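Side-chain contacts in sialidase B (Streptococcus pneumoniae serotype 4, PDB 4XJW), which hydrolyses the glycosidic bonds of terminal sialic acids in oligosaccharides, glycoproteins and glycolipids, working as an intramolecular trans-sialidase: residues 618-621 against 622-626; 244-247 against 248-252; 651-654 against 655-658. The protein carries 1 engineered substitution. All coordinates share one frame; numbering follows the deposited sequence.

Contact 1. Residues 618-621 against 622-626; sequences ITEL and PNHHI. With OPX ((1s,3R,4S)-1-[(cyclohexylamino)methyl]-3,4-dihydroxycyclopentanesulfonic acid), chain B.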
loop_
_atom_site.group_PDB
_atom_site.type_symbol
_atom_site.label_atom_id
_atom_site.label_comp_id
_atom_site.label_asym_id
_atom_site.label_seq_id
_atom_site.Cartn_x
_atom_site.Cartn_y
_atom_site.Cartn_z
ATOM N N ILE A 618 -8.420 4.733 8.256
ATOM C CA ILE A 618 -9.351 4.341 9.307
ATOM C C ILE A 618 -10.759 4.867 9.070
ATOM O O ILE A 618 -10.958 5.968 8.555
ATOM C CB ILE A 618 -8.859 4.744 10.718
ATOM C CG1 ILE A 618 -8.614 6.254 10.820
ATOM C CG2 ILE A 618 -7.608 3.936 11.109
ATOM C CD1 ILE A 618 -8.325 6.691 12.257
ATOM N N THR A 619 -11.746 4.068 9.438
ATOM C CA THR A 619 -13.113 4.558 9.382
ATOM C C THR A 619 -13.963 3.888 10.435
ATOM O O THR A 619 -13.720 2.737 10.800
ATOM C CB THR A 619 -13.716 4.442 7.959
ATOM O OG1 THR A 619 -14.803 5.363 7.835
ATOM C CG2 THR A 619 -14.203 3.006 7.644
ATOM N N GLU A 620 -14.946 4.627 10.939
ATOM C CA GLU A 620 -15.944 4.041 11.816
ATOM C C GLU A 620 -16.932 3.287 10.957
ATOM O O GLU A 620 -17.554 3.853 10.054
ATOM C CB GLU A 620 -16.656 5.121 12.634
ATOM C CG GLU A 620 -17.677 4.548 13.611
ATOM C CD GLU A 620 -18.331 5.605 14.470
ATOM O OE1 GLU A 620 -17.979 6.797 14.344
ATOM O OE2 GLU A 620 -19.228 5.237 15.267
ATOM N N LEU A 621 -17.039 1.993 11.224
ATOM C CA LEU A 621 -18.013 1.147 10.551
ATOM C C LEU A 621 -19.396 1.490 11.099
ATOM O O LEU A 621 -19.520 2.051 12.206
ATOM C CB LEU A 621 -17.661 -0.329 10.760
ATOM C CG LEU A 621 -16.202 -0.617 10.376
ATOM C CD1 LEU A 621 -15.760 -1.987 10.834
ATOM C CD2 LEU A 621 -15.991 -0.460 8.876
ATOM N N PRO A 622 -20.447 1.196 10.322
ATOM C CA PRO A 622 -21.793 1.552 10.781
ATOM C C PRO A 622 -22.181 0.912 12.111
ATOM O O PRO A 622 -23.061 1.446 12.788
ATOM C CB PRO A 622 -22.695 1.020 9.666
ATOM C CG PRO A 622 -21.832 1.036 8.450
ATOM C CD PRO A 622 -20.456 0.662 8.946
ATOM N N ASN A 623 -21.542 -0.189 12.482
ATOM C CA ASN A 623 -21.813 -0.827 13.768
ATOM C C ASN A 623 -20.973 -0.275 14.919
ATOM O O ASN A 623 -20.952 -0.846 16.008
ATOM C CB ASN A 623 -21.632 -2.337 13.655
ATOM C CG ASN A 623 -20.213 -2.729 13.307
ATOM O OD1 ASN A 623 -19.335 -1.869 13.204
ATOM N ND2 ASN A 623 -19.978 -4.028 13.124
ATOM N N HIS A 624 -20.258 0.816 14.639
ATOM C CA HIS A 624 -19.406 1.525 15.604
ATOM C C HIS A 624 -18.098 0.822 15.937
ATOM O O HIS A 624 -17.371 1.261 16.827
ATOM C CB HIS A 624 -20.175 1.898 16.881
ATOM C CG HIS A 624 -21.443 2.646 16.611
ATOM N ND1 HIS A 624 -21.467 3.832 15.906
ATOM C CD2 HIS A 624 -22.727 2.377 16.938
ATOM C CE1 HIS A 624 -22.713 4.257 15.808
ATOM N NE2 HIS A 624 -23.498 3.399 16.436
ATOM N N HIS A 625 -17.802 -0.268 15.236
ATOM C CA HIS A 625 -16.425 -0.770 15.221
ATOM C C HIS A 625 -15.564 0.177 14.408
ATOM O O HIS A 625 -16.077 1.091 13.743
ATOM C CB HIS A 625 -16.342 -2.155 14.592
ATOM C CG HIS A 625 -17.006 -3.226 15.391
ATOM N ND1 HIS A 625 -16.484 -4.499 15.496
ATOM C CD2 HIS A 625 -18.166 -3.233 16.087
ATOM C CE1 HIS A 625 -17.288 -5.238 16.239
ATOM N NE2 HIS A 625 -18.310 -4.489 16.624
ATOM N N ILE A 626 -14.253 -0.048 14.466
ATOM C CA ILE A 626 -13.291 0.710 13.684
ATOM C C ILE A 626 -12.633 -0.232 12.689
ATOM O O ILE A 626 -12.140 -1.295 13.068
ATOM C CB ILE A 626 -12.202 1.298 14.584
ATOM C CG1 ILE A 626 -12.799 2.177 15.687
ATOM C CG2 ILE A 626 -11.202 2.082 13.742
ATOM C CD1 ILE A 626 -13.577 3.388 15.201
HETATM C CAF OPX B . -21.403 5.649 12.085
HETATM C CAG OPX B . -22.337 6.767 11.726
HETATM C CAH OPX B . -20.520 5.316 10.925
HETATM C CAI OPX B . -21.574 7.973 11.263
HETATM C CAJ OPX B . -19.754 6.509 10.430
HETATM C CAK OPX B . -19.298 8.735 8.444
HETATM C CAL OPX B . -17.005 9.796 8.850
HETATM C CAM OPX B . -17.734 9.474 6.590
HETATM C CAO OPX B . -15.844 9.786 7.924
HETATM C CAP OPX B . -16.298 9.006 6.767
HETATM C CAQ OPX B . -20.687 7.649 10.102
HETATM C CAR OPX B . -18.235 9.784 7.992
HETATM N NAN OPX B . -19.933 8.868 9.763
HETATM O OAA OPX B . -19.463 11.663 9.410
HETATM O OAB OPX B . -17.934 12.403 7.673
HETATM O OAC OPX B . -14.719 9.238 8.518
HETATM O OAD OPX B . -16.299 7.658 7.000
HETATM O OAE OPX B . -20.058 11.471 7.055
HETATM S SAS OPX B . -18.968 11.420 8.035
#
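E620 turns CG away from its own backbone N (chi1 -178°) and stays extended, while H624 folds its ring back beside its N, so carboxylate and imidazole meet across a beta hairpin. The hairpin joins strands 616-620 and 626-631 through a type I turn, L621 to H624, with H624 in the left-handed region: a G1-type beta bulge. H624 ND1 donates to E620 OE2 over 2.7 Å, nearly straight at 166°. The oxygen is met end-on to its C-O bond and close to the ring plane, although carboxylate and ring planes are 52° apart. S561 OG also bonds OE2, giving that oxygen a second polar partner. The backbone closes the loop twice, H624 N to L621 O at 2.8 Å and L621 N to H625 O at 2.8 Å. N623 OD1 adds an Asx turn by accepting from H625 N at 3.0 Å, and the L621 side chain lays CD1 against H625 CB at 3.8 Å. On the pocket side, the cyclohexyl ring of the inhibitor OPX lies along the E620-P622 backbone. T619 OG1, also bonded to T213 OG1, takes a weak hydrogen bond from OPX OAD at 2.9 Å.

Contact 2. Residues 244-247 against 248-252; sequences SDDN and GKTWS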
loop_
_atom_site.group_PDB
_atom_site.type_symbol
_atom_site.label_atom_id
_atom_site.label_comp_id
_atom_site.label_asym_id
_atom_site.label_seq_id
_atom_site.Cartn_x
_atom_site.Cartn_y
_atom_site.Cartn_z
ATOM N N SER A 244 -17.692 -2.994 0.953
ATOM C CA SER A 244 -18.267 -4.017 1.806
ATOM C C SER A 244 -19.653 -3.570 2.243
ATOM O O SER A 244 -19.837 -2.417 2.658
ATOM C CB SER A 244 -17.377 -4.243 3.033
ATOM O OG SER A 244 -18.073 -5.070 3.961
ATOM N N ASP A 245 -20.632 -4.480 2.159
ATOM C CA ASP A 245 -21.989 -4.187 2.613
ATOM C C ASP A 245 -22.321 -4.834 3.946
ATOM O O ASP A 245 -23.465 -4.738 4.421
ATOM C CB ASP A 245 -23.021 -4.600 1.550
ATOM C CG ASP A 245 -23.005 -3.683 0.358
ATOM O OD1 ASP A 245 -22.793 -2.477 0.573
ATOM O OD2 ASP A 245 -23.175 -4.162 -0.778
ATOM N N ASP A 246 -21.348 -5.499 4.548
ATOM C CA ASP A 246 -21.571 -6.207 5.798
ATOM C C ASP A 246 -20.553 -5.806 6.855
ATOM O O ASP A 246 -20.001 -6.654 7.563
ATOM C CB ASP A 246 -21.591 -7.736 5.581
ATOM C CG ASP A 246 -20.348 -8.249 4.879
ATOM O OD1 ASP A 246 -19.377 -7.476 4.710
ATOM O OD2 ASP A 246 -20.344 -9.439 4.495
ATOM N N ASN A 247 -20.324 -4.499 6.956
ATOM C CA ASN A 247 -19.465 -3.936 7.993
ATOM C C ASN A 247 -18.030 -4.459 7.956
ATOM O O ASN A 247 -17.401 -4.652 8.996
ATOM C CB ASN A 247 -20.101 -4.141 9.367
ATOM C CG ASN A 247 -21.400 -3.380 9.512
ATOM O OD1 ASN A 247 -21.579 -2.323 8.915
ATOM N ND2 ASN A 247 -22.330 -3.935 10.274
ATOM N N GLY A 248 -17.550 -4.720 6.745
ATOM C CA GLY A 248 -16.170 -5.120 6.523
ATOM C C GLY A 248 -15.906 -6.611 6.553
ATOM O O GLY A 248 -14.759 -7.022 6.414
ATOM N N LYS A 249 -16.941 -7.430 6.728
ATOM C CA LYS A 249 -16.721 -8.868 6.779
ATOM C C LYS A 249 -16.313 -9.443 5.423
ATOM O O LYS A 249 -15.447 -10.326 5.353
ATOM C CB LYS A 249 -17.949 -9.596 7.338
ATOM C CG LYS A 249 -18.087 -9.461 8.852
ATOM C CD LYS A 249 -19.395 -10.065 9.365
ATOM C CE LYS A 249 -20.512 -9.031 9.352
ATOM N NZ LYS A 249 -21.871 -9.625 9.265
ATOM N N THR A 250 -16.940 -8.951 4.353
ATOM C CA THR A 250 -16.624 -9.388 2.994
ATOM C C THR A 250 -16.552 -8.184 2.073
ATOM O O THR A 250 -17.195 -7.162 2.319
ATOM C CB THR A 250 -17.653 -10.397 2.401
ATOM O OG1 THR A 250 -18.926 -9.756 2.280
ATOM C CG2 THR A 250 -17.755 -11.649 3.266
ATOM N N TRP A 251 -15.753 -8.325 1.018
ATOM C CA TRP A 251 -15.441 -7.237 0.102
ATOM C C TRP A 251 -15.673 -7.655 -1.341
ATOM O O TRP A 251 -15.453 -8.810 -1.710
ATOM C CB TRP A 251 -13.981 -6.792 0.323
ATOM C CG TRP A 251 -13.797 -6.178 1.690
ATOM C CD1 TRP A 251 -13.584 -6.836 2.874
ATOM C CD2 TRP A 251 -13.904 -4.787 2.016
ATOM N NE1 TRP A 251 -13.532 -5.932 3.913
ATOM C CE2 TRP A 251 -13.731 -4.666 3.415
ATOM C CE3 TRP A 251 -14.139 -3.631 1.259
ATOM C CZ2 TRP A 251 -13.753 -3.428 4.073
ATOM C CZ3 TRP A 251 -14.177 -2.398 1.913
ATOM C CH2 TRP A 251 -13.985 -2.310 3.308
ATOM N N SER A 252 -16.096 -6.705 -2.158
ATOM C CA SER A 252 -16.358 -6.959 -3.570
ATOM C C SER A 252 -15.088 -7.146 -4.384
ATOM O O SER A 252 -14.027 -6.634 -4.022
ATOM C CB SER A 252 -17.172 -5.814 -4.173
ATOM O OG SER A 252 -16.408 -4.601 -4.159
HETATM O O HOH W 1 -20.089 -7.140 1.492
HETATM O O HOH W 2 -22.595 -6.913 10.407
#
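S244 lays its CB over the six-membered ring of W251, 3.5 Å from the centroid and only 6° off the ring normal, a CH-pi contact of the Asp-box turn. The stretch has the S-x-D-x-G-x-T-W signature of that motif and belongs to BNR repeat 1. With OG anti to its backbone N (chi1 170°), S244 sends the hydroxyl into the turn, where it accepts from G248 N at 2.9 Å and, weakly, from D246 N. D245 faces outward: its carboxylate makes a salt bridge with R218, and its backbone N gives a hydrogen bond of 2.8 Å to a water that in turn donates to T250 OG1. D246 is the hub. Both carboxylate oxygens grip T250 on their syn sides, OD1 taking T250 N at 2.9 Å (160°) and OD2 taking the hydroxyl OG1 at 2.6 Å, and this two-point hold fixes the rotation of the carboxylate. Its own carbonyl O accepts a longer bond, 3.3 Å, from K249 N, closing the type I' turn D246 to K249. N247 is the second residue of that turn; its ND2 reaches a water that also takes a weak bond from K249 NZ. G248 follows with positive phi, and its carbonyl O receives W251 NE1 at 3.0 Å, tilted out of the indole plane. The turn leaves strand 237-244 and leads to strand 255-256. S244 pairs by its backbone with V219 of strand 219-226, whose V219 and S221 also touch the indole, while Y649 of strand 647-652 meets W251 edge-to-face.

Contact 3. Residues 651-654 against 655-658; sequences DLEI and NDLT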
loop_
_atom_site.group_PDB
_atom_site.type_symbol
_atom_site.label_atom_id
_atom_site.label_comp_id
_atom_site.label_asym_id
_atom_site.label_seq_id
_atom_site.Cartn_x
_atom_site.Cartn_y
_atom_site.Cartn_z
ATOM N N ASP A 651 -10.398 -5.302 12.050
ATOM C CA ASP A 651 -11.577 -4.748 12.702
ATOM C C ASP A 651 -11.287 -4.612 14.197
ATOM O O ASP A 651 -10.871 -5.580 14.837
ATOM C CB ASP A 651 -12.771 -5.692 12.479
ATOM C CG ASP A 651 -14.049 -5.207 13.149
ATOM O OD1 ASP A 651 -14.192 -5.396 14.379
ATOM O OD2 ASP A 651 -14.916 -4.661 12.436
ATOM N N LEU A 652 -11.491 -3.418 14.746
ATOM C CA LEU A 652 -11.268 -3.185 16.168
ATOM C C LEU A 652 -12.512 -2.609 16.830
ATOM O O LEU A 652 -13.336 -1.952 16.180
ATOM C CB LEU A 652 -10.089 -2.243 16.375
ATOM C CG LEU A 652 -8.722 -2.776 15.933
ATOM C CD1 LEU A 652 -7.692 -1.648 15.910
ATOM C CD2 LEU A 652 -8.283 -3.898 16.845
ATOM N N GLU A 653 -12.651 -2.860 18.130
ATOM C CA GLU A 653 -13.708 -2.250 18.932
ATOM C C GLU A 653 -13.106 -1.221 19.887
ATOM O O GLU A 653 -11.930 -1.314 20.238
ATOM C CB GLU A 653 -14.458 -3.320 19.717
ATOM C CG GLU A 653 -15.168 -4.325 18.840
ATOM C CD GLU A 653 -16.002 -5.304 19.637
ATOM O OE1 GLU A 653 -17.131 -4.941 20.030
ATOM O OE2 GLU A 653 -15.517 -6.431 19.870
ATOM N N ILE A 654 -13.907 -0.250 20.319
ATOM C CA ILE A 654 -13.387 0.801 21.194
ATOM C C ILE A 654 -12.806 0.220 22.475
ATOM O O ILE A 654 -11.755 0.660 22.945
ATOM C CB ILE A 654 -14.450 1.867 21.518
ATOM C CG1 ILE A 654 -14.837 2.603 20.247
ATOM C CG2 ILE A 654 -13.923 2.855 22.542
ATOM C CD1 ILE A 654 -13.652 3.255 19.545
ATOM N N ASN A 655 -13.462 -0.803 23.015
ATOM C CA ASN A 655 -12.944 -1.457 24.211
ATOM C C ASN A 655 -11.545 -2.065 24.012
ATOM O O ASN A 655 -10.786 -2.188 24.968
ATOM C CB ASN A 655 -13.937 -2.487 24.760
ATOM C CG ASN A 655 -15.138 -1.835 25.439
ATOM O OD1 ASN A 655 -15.163 -0.624 25.661
ATOM N ND2 ASN A 655 -16.134 -2.645 25.784
ATOM N N ASP A 656 -11.199 -2.429 22.777
ATOM C CA ASP A 656 -9.852 -2.938 22.508
ATOM C C ASP A 656 -8.833 -1.826 22.663
ATOM O O ASP A 656 -7.667 -2.071 22.994
ATOM C CB ASP A 656 -9.738 -3.490 21.090
ATOM C CG ASP A 656 -10.629 -4.682 20.852
ATOM O OD1 ASP A 656 -10.706 -5.554 21.745
ATOM O OD2 ASP A 656 -11.260 -4.743 19.767
ATOM N N LEU A 657 -9.275 -0.599 22.408
ATOM C CA LEU A 657 -8.348 0.526 22.341
ATOM C C LEU A 657 -8.108 1.142 23.709
ATOM O O LEU A 657 -7.060 1.734 23.957
ATOM C CB LEU A 657 -8.866 1.590 21.375
ATOM C CG LEU A 657 -9.311 1.126 19.987
ATOM C CD1 LEU A 657 -9.557 2.311 19.089
ATOM C CD2 LEU A 657 -8.272 0.188 19.369
ATOM N N THR A 658 -9.086 1.002 24.594
ATOM C CA THR A 658 -9.050 1.685 25.876
ATOM C C THR A 658 -8.701 0.723 27.004
ATOM O O THR A 658 -8.238 1.140 28.062
ATOM C CB THR A 658 -10.400 2.363 26.161
ATOM O OG1 THR A 658 -11.444 1.385 26.123
ATOM C CG2 THR A 658 -10.692 3.414 25.109
HETATM O O HOH W 3 -12.902 -6.903 19.245
#
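L652 and L657 cross at about a right angle, CD1 to CD2 4.0 Å apart, where strand 647-652 gives way to the short, weakly bonded helix that ends the chain. This is the tight side: both leucines are buried against L586 and Y604 of the neighbouring strands, and I654 CD1 adds a second apolar touch to L657 CD1 at 4.2 Å. The helix is held by bonds between residues three apart, D656 N to E653 O at 2.9 Å and L657 N to I654 O at 2.8 Å. I654 O also receives T658 OG1, at 3.3 Å, from the opposite face of its carbonyl plane. The other side is polar and largely exposed. D656 keeps CG beside its own backbone N (chi1 -64°), which carries the carboxylate back toward E653; OD2 then accepts E653 N on its anti side at 2.9 Å, in a bond of 162°. There E653 OE2 comes within 4.6 Å of D656 OD2, with a water between the two oxygens. K100 NZ makes only a long, weak ion pair with OD2. The amide bond, and more weakly the distant lysine, probably steady the charge on D656, while the water may soften its repulsion with E653.

In the fold
Along the chain the order is contact 2, contact 1, contact 3. Contacts 1 and 3 share the three-stranded antiparallel sheet 616-620, 626-631, 647-652: their centres are about 10 Å apart, and they join where H625 ND1 meets D651 OD1 and I626 N meets L652 O. Contact 2, in the turn after strand 237-244 of a separate, four-stranded antiparallel sheet, has its centre about 12 Å from that of contact 1 and about 19 Å from that of contact 3. It touches the hairpin through N247, which packs on L621, P622 and N623. An Asp-box turn some 370 residues earlier thus packs beside the last hairpin, next to the C-terminal helix, consistent with closure of a beta-propeller, and the hairpin edges the OPX pocket.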